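Local coordinates for protein rubber oxygenase (Streptomyces sp., PDB 5O1L) that cleaves the carbon-carbon double bonds of poly(cis-1,4-isoprene) rubber with molecular oxygen, using one non-covalently bound b-type heme per subunit, at residues M242-N250 and W355-L365; G127-L136 and E379-L387. All coordinates share one frame; numbering follows the deposited sequence.

Contact 1. Residues M242-N250 and W355-L365; sequences MKQWGVRVN and WPLLVAFREGL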
loop_
_atom_site.group_PDB
_atom_site.type_symbol
_atom_site.label_atom_id
_atom_site.label_comp_id
_atom_site.label_asym_id
_atom_site.label_seq_id
_atom_site.Cartn_x
_atom_site.Cartn_y
_atom_site.Cartn_z
ATOM N N MET A 242 7.392 -3.977 -12.939
ATOM C CA MET A 242 8.421 -3.129 -13.533
ATOM C C MET A 242 9.379 -4.009 -14.317
ATOM O O MET A 242 9.797 -3.662 -15.459
ATOM C CB MET A 242 9.169 -2.301 -12.504
ATOM C CG MET A 242 8.267 -1.183 -12.065
ATOM S SD MET A 242 9.188 0.067 -11.152
ATOM C CE MET A 242 9.798 -0.899 -9.979
ATOM N N LYS A 243 9.787 -5.131 -13.745
ATOM C CA LYS A 243 10.752 -6.007 -14.396
ATOM C C LYS A 243 10.101 -6.552 -15.635
ATOM O O LYS A 243 10.793 -6.583 -16.706
ATOM C CB LYS A 243 11.303 -7.087 -13.457
ATOM C CG LYS A 243 12.216 -6.490 -12.424
ATOM C CD LYS A 243 12.685 -7.471 -11.372
ATOM C CE LYS A 243 13.967 -7.027 -10.730
ATOM N NZ LYS A 243 14.349 -8.042 -9.703
ATOM N N GLN A 244 8.842 -6.977 -15.582
ATOM C CA GLN A 244 8.171 -7.572 -16.749
ATOM C C GLN A 244 8.121 -6.573 -17.895
ATOM O O GLN A 244 8.284 -6.943 -19.068
ATOM C CB GLN A 244 6.750 -8.017 -16.428
ATOM C CG GLN A 244 6.041 -8.778 -17.538
ATOM C CD GLN A 244 4.568 -9.037 -17.215
ATOM O OE1 GLN A 244 4.101 -8.805 -16.084
ATOM N NE2 GLN A 244 3.804 -9.446 -18.218
ATOM N N TRP A 245 7.892 -5.307 -17.600
ATOM C CA TRP A 245 7.811 -4.233 -18.607
ATOM C C TRP A 245 9.129 -3.819 -19.172
ATOM O O TRP A 245 9.128 -3.011 -20.124
ATOM C CB TRP A 245 7.135 -2.995 -17.985
ATOM C CG TRP A 245 5.684 -3.111 -17.690
ATOM C CD1 TRP A 245 4.841 -4.082 -18.076
ATOM C CD2 TRP A 245 4.912 -2.172 -16.990
ATOM N NE1 TRP A 245 3.597 -3.812 -17.619
ATOM C CE2 TRP A 245 3.596 -2.630 -16.966
ATOM C CE3 TRP A 245 5.199 -0.965 -16.353
ATOM C CZ2 TRP A 245 2.562 -1.888 -16.330
ATOM C CZ3 TRP A 245 4.192 -0.250 -15.735
ATOM C CH2 TRP A 245 2.887 -0.715 -15.763
ATOM N N GLY A 246 10.230 -4.285 -18.645
ATOM C CA GLY A 246 11.550 -3.880 -19.073
ATOM C C GLY A 246 12.028 -2.590 -18.528
ATOM O O GLY A 246 12.983 -1.987 -19.004
ATOM N N VAL A 247 11.446 -2.146 -17.433
ATOM C CA VAL A 247 12.071 -1.066 -16.736
ATOM C C VAL A 247 13.479 -1.515 -16.289
ATOM O O VAL A 247 13.621 -2.695 -15.833
ATOM C CB VAL A 247 11.194 -0.637 -15.512
ATOM C CG1 VAL A 247 11.902 0.421 -14.678
ATOM C CG2 VAL A 247 9.818 -0.235 -15.967
ATOM N N ARG A 248 14.459 -0.612 -16.367
ATOM C CA ARG A 248 15.821 -0.977 -15.952
ATOM C C ARG A 248 15.927 -0.924 -14.440
ATOM O O ARG A 248 15.871 0.122 -13.814
ATOM C CB ARG A 248 16.866 -0.137 -16.656
ATOM C CG ARG A 248 16.850 -0.321 -18.188
ATOM C CD ARG A 248 16.672 -1.760 -18.811
ATOM N NE ARG A 248 17.985 -2.417 -18.851
ATOM C CZ ARG A 248 18.209 -3.719 -19.042
ATOM N NH1 ARG A 248 19.468 -4.195 -18.976
ATOM N NH2 ARG A 248 17.211 -4.566 -19.281
ATOM N N VAL A 249 15.900 -2.112 -13.840
ATOM C CA VAL A 249 16.005 -2.292 -12.404
ATOM C C VAL A 249 17.281 -3.091 -12.130
ATOM O O VAL A 249 17.196 -4.334 -12.192
ATOM C CB VAL A 249 14.778 -2.947 -11.811
ATOM C CG1 VAL A 249 14.906 -2.902 -10.266
ATOM C CG2 VAL A 249 13.500 -2.246 -12.224
ATOM N N ASN A 250 18.341 -2.372 -11.791
ATOM C CA ASN A 250 19.552 -3.064 -11.467
ATOM C C ASN A 250 19.438 -3.664 -10.066
ATOM O O ASN A 250 18.508 -3.349 -9.286
ATOM C CB ASN A 250 20.742 -2.213 -11.677
ATOM C CG ASN A 250 20.806 -0.980 -10.769
ATOM O OD1 ASN A 250 20.379 -1.008 -9.618
ATOM N ND2 ASN A 250 21.418 0.113 -11.248
ATOM N N TRP A 355 3.617 -0.892 -25.369
ATOM C CA TRP A 355 4.044 -0.302 -24.105
ATOM C C TRP A 355 5.494 -0.672 -23.782
ATOM O O TRP A 355 6.233 0.217 -23.362
ATOM C CB TRP A 355 3.128 -0.714 -22.936
ATOM C CG TRP A 355 3.496 -0.144 -21.574
ATOM C CD1 TRP A 355 3.993 -0.814 -20.459
ATOM C CD2 TRP A 355 3.322 1.217 -21.178
ATOM N NE1 TRP A 355 4.159 0.084 -19.474
ATOM C CE2 TRP A 355 3.723 1.324 -19.848
ATOM C CE3 TRP A 355 2.818 2.333 -21.811
ATOM C CZ2 TRP A 355 3.683 2.537 -19.150
ATOM C CZ3 TRP A 355 2.781 3.587 -21.096
ATOM C CH2 TRP A 355 3.248 3.650 -19.809
ATOM N N PRO A 356 5.933 -1.904 -24.063
ATOM C CA PRO A 356 7.372 -2.179 -23.770
ATOM C C PRO A 356 8.302 -1.352 -24.649
ATOM O O PRO A 356 9.448 -1.141 -24.258
ATOM C CB PRO A 356 7.502 -3.663 -24.035
ATOM C CG PRO A 356 6.133 -4.231 -24.014
ATOM C CD PRO A 356 5.171 -3.130 -24.341
ATOM N N LEU A 357 7.848 -0.892 -25.809
ATOM C CA LEU A 357 8.672 -0.030 -26.653
ATOM C C LEU A 357 8.783 1.338 -26.071
ATOM O O LEU A 357 9.856 1.946 -26.114
ATOM C CB LEU A 357 8.148 0.043 -28.098
ATOM C CG LEU A 357 8.045 -1.325 -28.794
ATOM C CD1 LEU A 357 7.268 -1.140 -30.065
ATOM C CD2 LEU A 357 9.470 -1.814 -28.997
ATOM N N LEU A 358 7.682 1.826 -25.511
ATOM C CA LEU A 358 7.729 3.149 -24.861
ATOM C C LEU A 358 8.671 3.055 -23.679
ATOM O O LEU A 358 9.463 3.943 -23.441
ATOM C CB LEU A 358 6.367 3.549 -24.390
ATOM C CG LEU A 358 5.629 4.479 -25.362
ATOM C CD1 LEU A 358 5.211 3.739 -26.566
ATOM C CD2 LEU A 358 4.440 5.211 -24.728
ATOM N N VAL A 359 8.586 1.950 -22.913
ATOM C CA VAL A 359 9.461 1.812 -21.768
ATOM C C VAL A 359 10.923 1.791 -22.219
ATOM O O VAL A 359 11.783 2.482 -21.653
ATOM C CB VAL A 359 9.083 0.549 -20.958
ATOM C CG1 VAL A 359 10.114 0.325 -19.867
ATOM C CG2 VAL A 359 7.654 0.765 -20.371
ATOM N N ALA A 360 11.240 0.962 -23.230
ATOM C CA ALA A 360 12.604 0.931 -23.711
ATOM C C ALA A 360 13.108 2.260 -24.199
ATOM O O ALA A 360 14.246 2.621 -24.022
ATOM C CB ALA A 360 12.746 -0.114 -24.785
ATOM N N PHE A 361 12.236 3.013 -24.863
ATOM C CA PHE A 361 12.615 4.368 -25.304
ATOM C C PHE A 361 12.922 5.258 -24.086
ATOM O O PHE A 361 13.910 5.985 -24.055
ATOM C CB PHE A 361 11.469 4.977 -26.123
ATOM C CG PHE A 361 11.685 6.402 -26.479
ATOM C CD1 PHE A 361 12.716 6.724 -27.315
ATOM C CD2 PHE A 361 10.839 7.376 -25.989
ATOM C CE1 PHE A 361 12.963 8.048 -27.641
ATOM C CE2 PHE A 361 11.025 8.706 -26.370
ATOM C CZ PHE A 361 12.097 9.026 -27.124
ATOM N N ARG A 362 12.037 5.235 -23.086
ATOM C CA ARG A 362 12.266 6.093 -21.898
ATOM C C ARG A 362 13.497 5.700 -21.088
ATOM O O ARG A 362 14.102 6.543 -20.468
ATOM C CB ARG A 362 11.042 6.103 -21.025
ATOM C CG ARG A 362 9.807 6.731 -21.680
ATOM C CD ARG A 362 10.071 8.109 -22.076
ATOM N NE ARG A 362 8.819 8.690 -22.625
ATOM C CZ ARG A 362 8.817 9.866 -23.243
ATOM N NH1 ARG A 362 9.917 10.557 -23.342
ATOM N NH2 ARG A 362 7.673 10.320 -23.665
ATOM N N GLU A 363 13.833 4.418 -21.180
ATOM C CA GLU A 363 15.081 3.899 -20.607
ATOM C C GLU A 363 16.304 4.151 -21.410
ATOM O O GLU A 363 17.394 3.744 -20.991
ATOM C CB GLU A 363 14.895 2.363 -20.372
ATOM C CG GLU A 363 13.917 2.143 -19.262
ATOM C CD GLU A 363 14.552 2.528 -17.918
ATOM O OE1 GLU A 363 15.682 3.141 -17.832
ATOM O OE2 GLU A 363 14.003 2.150 -16.899
ATOM N N GLY A 364 16.177 4.781 -22.559
ATOM C CA GLY A 364 17.315 5.160 -23.367
ATOM C C GLY A 364 17.906 4.006 -24.170
ATOM O O GLY A 364 19.034 4.136 -24.652
ATOM N N LEU A 365 17.145 2.949 -24.414
ATOM C CA LEU A 365 17.671 1.786 -25.042
ATOM C C LEU A 365 17.420 1.685 -26.527
ATOM O O LEU A 365 18.113 0.888 -27.196
ATOM C CB LEU A 365 17.032 0.520 -24.402
ATOM C CG LEU A 365 17.291 0.373 -22.919
ATOM C CD1 LEU A 365 16.466 -0.819 -22.403
ATOM C CD2 LEU A 365 18.745 0.219 -22.653
HETATM O O HOH W 1 10.667 -2.869 -22.489
#
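Trp245 and Trp355 form a T-shaped pair: the pyrrole edge of Trp355 points into one face of Trp245, with NE1 lying 3.4 Å from CD2 of Trp245 and the two ring planes 78° apart. Trp355 reaches that face because chi1 (-180°) swings its indole to the side opposite the backbone N. Tyr329 also meets the Trp245 ring, its plane almost parallel, while Phe326 makes a second edge-to-face pair with Trp355. Next to the indoles, Val359 lays CG1 against the chain reversal after Trp245, 3.5 Å from the Trp245 carbonyl O and 4.0 Å from CG2 of Val247, whose side chain it meets at about a right angle. That reversal is a Schellman motif: Gly246, with positive phi, is the first residue to leave helical geometry, with two bonds back into the last turn. The C-terminal turn of one helix thus lies against the last turns of the other. The Trp245 O and the Pro356 O are bridged by a water, 2.8 Å from each, that donates to both. Farther out, the Arg248 chain, bent at chi2 and chi3, runs its CG past the Glu363 carboxylate and sets CD 3.7 Å from CD1 of Leu365. The backbone N of Arg248 donates a nearly straight hydrogen bond (N-H...O 166°) to OE2 of Glu363, 2.8 Å away, arriving from above the carboxylate plane; Lys126 forms a salt bridge with the same oxygen.

Contact 2. Residues G127-L136 and E379-L387; sequences GIYVGALYGL and EEALRKFVL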
loop_
_atom_site.group_PDB
_atom_site.type_symbol
_atom_site.label_atom_id
_atom_site.label_comp_id
_atom_site.label_asym_id
_atom_site.label_seq_id
_atom_site.Cartn_x
_atom_site.Cartn_y
_atom_site.Cartn_z
ATOM N N GLY A 127 9.224 7.034 -11.502
ATOM C CA GLY A 127 7.968 7.483 -10.898
ATOM C C GLY A 127 6.723 7.299 -11.697
ATOM O O GLY A 127 5.685 6.992 -11.126
ATOM N N ILE A 128 6.763 7.476 -13.006
ATOM C CA ILE A 128 5.539 7.221 -13.793
ATOM C C ILE A 128 5.084 5.765 -13.645
ATOM O O ILE A 128 3.880 5.457 -13.512
ATOM C CB ILE A 128 5.690 7.637 -15.266
ATOM C CG1 ILE A 128 4.320 7.567 -15.959
ATOM C CG2 ILE A 128 6.736 6.885 -15.970
ATOM C CD1 ILE A 128 4.428 8.091 -17.372
ATOM N N TYR A 129 6.065 4.841 -13.670
ATOM C CA TYR A 129 5.748 3.429 -13.587
ATOM C C TYR A 129 5.306 3.021 -12.217
ATOM O O TYR A 129 4.256 2.395 -12.050
ATOM C CB TYR A 129 6.947 2.552 -14.032
ATOM C CG TYR A 129 7.498 2.995 -15.366
ATOM C CD1 TYR A 129 6.671 2.968 -16.474
ATOM C CD2 TYR A 129 8.800 3.486 -15.469
ATOM C CE1 TYR A 129 7.085 3.473 -17.681
ATOM C CE2 TYR A 129 9.250 3.960 -16.677
ATOM C CZ TYR A 129 8.377 3.925 -17.783
ATOM O OH TYR A 129 8.713 4.431 -19.088
ATOM N N VAL A 130 6.064 3.427 -11.198
ATOM C CA VAL A 130 5.668 3.083 -9.823
ATOM C C VAL A 130 4.323 3.691 -9.464
ATOM O O VAL A 130 3.447 3.070 -8.841
ATOM C CB VAL A 130 6.759 3.504 -8.873
ATOM C CG1 VAL A 130 6.448 3.312 -7.505
ATOM C CG2 VAL A 130 8.059 2.778 -9.143
ATOM N N GLY A 131 4.153 4.946 -9.842
ATOM C CA GLY A 131 2.927 5.653 -9.467
ATOM C C GLY A 131 1.726 5.056 -10.176
ATOM O O GLY A 131 0.623 4.963 -9.600
ATOM N N ALA A 132 1.874 4.677 -11.433
ATOM C CA ALA A 132 0.769 4.072 -12.174
ATOM C C ALA A 132 0.444 2.696 -11.601
ATOM O O ALA A 132 -0.705 2.306 -11.478
ATOM C CB ALA A 132 1.106 3.958 -13.646
ATOM N N LEU A 133 1.493 1.963 -11.268
ATOM C CA LEU A 133 1.298 0.647 -10.671
ATOM C C LEU A 133 0.660 0.694 -9.310
ATOM O O LEU A 133 -0.233 -0.120 -9.054
ATOM C CB LEU A 133 2.633 -0.106 -10.610
ATOM C CG LEU A 133 3.125 -0.576 -11.988
ATOM C CD1 LEU A 133 4.541 -0.951 -11.986
ATOM C CD2 LEU A 133 2.275 -1.758 -12.492
ATOM N N TYR A 134 1.066 1.603 -8.430
ATOM C CA TYR A 134 0.372 1.759 -7.169
ATOM C C TYR A 134 -1.054 2.177 -7.361
ATOM O O TYR A 134 -1.948 1.608 -6.751
ATOM C CB TYR A 134 1.049 2.756 -6.248
ATOM C CG TYR A 134 2.442 2.417 -5.699
ATOM C CD1 TYR A 134 2.786 1.168 -5.322
ATOM C CD2 TYR A 134 3.349 3.446 -5.439
ATOM C CE1 TYR A 134 4.068 0.913 -4.804
ATOM C CE2 TYR A 134 4.617 3.190 -4.940
ATOM C CZ TYR A 134 4.934 1.883 -4.654
ATOM O OH TYR A 134 6.229 1.715 -4.148
ATOM N N GLY A 135 -1.278 3.170 -8.180
ATOM C CA GLY A 135 -2.596 3.830 -8.256
ATOM C C GLY A 135 -3.595 2.999 -8.955
ATOM O O GLY A 135 -4.776 2.893 -8.484
ATOM N N LEU A 136 -3.276 2.463 -10.110
ATOM C CA LEU A 136 -4.190 1.659 -10.870
ATOM C C LEU A 136 -4.035 0.245 -10.498
ATOM O O LEU A 136 -5.053 -0.357 -10.171
ATOM C CB LEU A 136 -4.055 1.867 -12.379
ATOM C CG LEU A 136 -4.337 3.280 -12.784
ATOM C CD1 LEU A 136 -4.054 3.435 -14.264
ATOM C CD2 LEU A 136 -5.764 3.697 -12.465
ATOM N N GLU A 379 0.427 7.310 -22.144
ATOM C CA GLU A 379 1.564 7.630 -21.322
ATOM C C GLU A 379 1.399 8.990 -20.647
ATOM O O GLU A 379 1.689 9.145 -19.440
ATOM C CB GLU A 379 2.864 7.556 -22.134
ATOM C CG GLU A 379 4.082 7.859 -21.305
ATOM C CD GLU A 379 5.327 8.073 -22.119
ATOM O OE1 GLU A 379 5.326 8.900 -23.059
ATOM O OE2 GLU A 379 6.368 7.440 -21.819
ATOM N N GLU A 380 0.924 10.008 -21.385
ATOM C CA GLU A 380 0.736 11.342 -20.803
ATOM C C GLU A 380 -0.328 11.335 -19.793
ATOM O O GLU A 380 -0.185 12.020 -18.766
ATOM C CB GLU A 380 0.499 12.300 -21.935
ATOM C CG GLU A 380 0.208 13.748 -21.483
ATOM C CD GLU A 380 1.272 14.411 -20.584
ATOM O OE1 GLU A 380 2.411 13.932 -20.379
ATOM O OE2 GLU A 380 0.923 15.530 -20.041
ATOM N N ALA A 381 -1.430 10.629 -20.037
ATOM C CA ALA A 381 -2.532 10.535 -19.052
ATOM C C ALA A 381 -2.034 9.856 -17.758
ATOM O O ALA A 381 -2.387 10.333 -16.645
ATOM C CB ALA A 381 -3.681 9.818 -19.648
ATOM N N LEU A 382 -1.227 8.824 -17.885
ATOM C CA LEU A 382 -0.643 8.196 -16.673
ATOM C C LEU A 382 0.261 9.194 -15.963
ATOM O O LEU A 382 0.242 9.220 -14.708
ATOM C CB LEU A 382 0.102 6.928 -17.064
ATOM C CG LEU A 382 -0.812 5.834 -17.566
ATOM C CD1 LEU A 382 0.033 4.691 -18.150
ATOM C CD2 LEU A 382 -1.701 5.301 -16.436
ATOM N N ARG A 383 1.062 9.935 -16.661
ATOM C CA ARG A 383 1.966 10.894 -16.012
ATOM C C ARG A 383 1.151 11.946 -15.252
ATOM O O ARG A 383 1.463 12.234 -14.096
ATOM C CB ARG A 383 2.822 11.573 -17.062
ATOM C CG ARG A 383 3.918 12.431 -16.478
ATOM C CD ARG A 383 4.598 13.316 -17.475
ATOM N NE ARG A 383 3.695 14.345 -17.906
ATOM C CZ ARG A 383 3.561 15.532 -17.383
ATOM N NH1 ARG A 383 2.697 16.372 -17.881
ATOM N NH2 ARG A 383 4.323 15.891 -16.326
ATOM N N LYS A 384 0.074 12.453 -15.864
ATOM C CA LYS A 384 -0.732 13.467 -15.182
ATOM C C LYS A 384 -1.438 12.819 -13.976
ATOM O O LYS A 384 -1.561 13.485 -12.897
ATOM C CB LYS A 384 -1.785 14.055 -16.125
ATOM C CG LYS A 384 -1.205 14.974 -17.180
ATOM C CD LYS A 384 -2.329 15.771 -17.776
ATOM C CE LYS A 384 -1.831 16.838 -18.753
ATOM N NZ LYS A 384 -1.706 16.345 -20.138
ATOM N N PHE A 385 -1.910 11.607 -14.090
ATOM C CA PHE A 385 -2.484 10.868 -12.959
ATOM C C PHE A 385 -1.495 10.798 -11.787
ATOM O O PHE A 385 -1.878 11.086 -10.634
ATOM C CB PHE A 385 -2.904 9.458 -13.431
ATOM C CG PHE A 385 -3.254 8.481 -12.394
ATOM C CD1 PHE A 385 -4.500 8.523 -11.803
ATOM C CD2 PHE A 385 -2.360 7.537 -11.960
ATOM C CE1 PHE A 385 -4.837 7.627 -10.793
ATOM C CE2 PHE A 385 -2.724 6.605 -11.024
ATOM C CZ PHE A 385 -3.932 6.665 -10.433
ATOM N N VAL A 386 -0.273 10.416 -12.042
ATOM C CA VAL A 386 0.707 10.284 -10.983
ATOM C C VAL A 386 0.942 11.657 -10.315
ATOM O O VAL A 386 1.012 11.720 -9.076
ATOM C CB VAL A 386 2.010 9.624 -11.506
ATOM C CG1 VAL A 386 3.024 9.640 -10.365
ATOM C CG2 VAL A 386 1.682 8.185 -11.899
ATOM N N LEU A 387 1.070 12.716 -11.100
ATOM C CA LEU A 387 1.265 14.043 -10.541
ATOM C C LEU A 387 0.104 14.450 -9.693
ATOM O O LEU A 387 0.297 15.049 -8.604
ATOM C CB LEU A 387 1.498 15.031 -11.664
ATOM C CG LEU A 387 2.777 14.917 -12.424
ATOM C CD1 LEU A 387 2.666 15.961 -13.531
ATOM C CD2 LEU A 387 4.054 15.144 -11.583
HETATM O O HOH W 2 6.674 4.878 -20.853
#
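Val386 is a knob in a hole formed by Gly127, Ile128, Gly131 and Ala132, where helix 127-136 crosses helix 379-387 at 76° with axes 8.9 Å apart. Its CG2 comes within 3.5 Å of Ala132 N; a beta carbon on Gly131 would clash with CG1. Gly135 likewise could carry no beta carbon without striking Phe385 CE2; the ring meets this backbone edge-on, CZ 3.8 Å from Gly135 CA. Leu136 CD1 and Leu382 CD2 pack at 3.7 Å. Ile128 carries the tight packing to the rim: chi1 and chi2 near 180° extend its chain, placing CD1 3.6 Å from Glu379 O and across CB of Arg383. Cutting Ile128 back to an alanine would probably leave a gap against Arg383 CB and one wall of the Val386 hole incomplete.

The looser side is polar. A water links Tyr129 OH to Glu379 OE2, whose partner oxygen OE1 forms a salt bridge with Arg362. Arg383 turns its charge away from the crossing: NE and NH1 grip Glu380 side-on, and Lys384 NZ takes the anti lone pair of OE2. Because this salt-bridge network stays on one helix, the crossing itself rests chiefly on apolar shape and small residues.

The two contacts illustrate how chemistry follows depth in an all-helical fold. Contact 2 is buried nearer the chain's centre and joins the bodies of two helices by close apolar fit; contact 1 lies farther out, is partly exposed, and joins helix ends and the turns after them, where a direct polar bond supplements the packing. They share no helix, yet the centres of contact 1 and contact 2 are only about 15 Å apart. Helix 345-362 and helix 373-393 are consecutive in the chain, and CB of Arg362 packs on Tyr129 OH. On the apolar side, Trp245 packs on Leu133 and Met242 on Val130, joining helix 127-142 to contact 1.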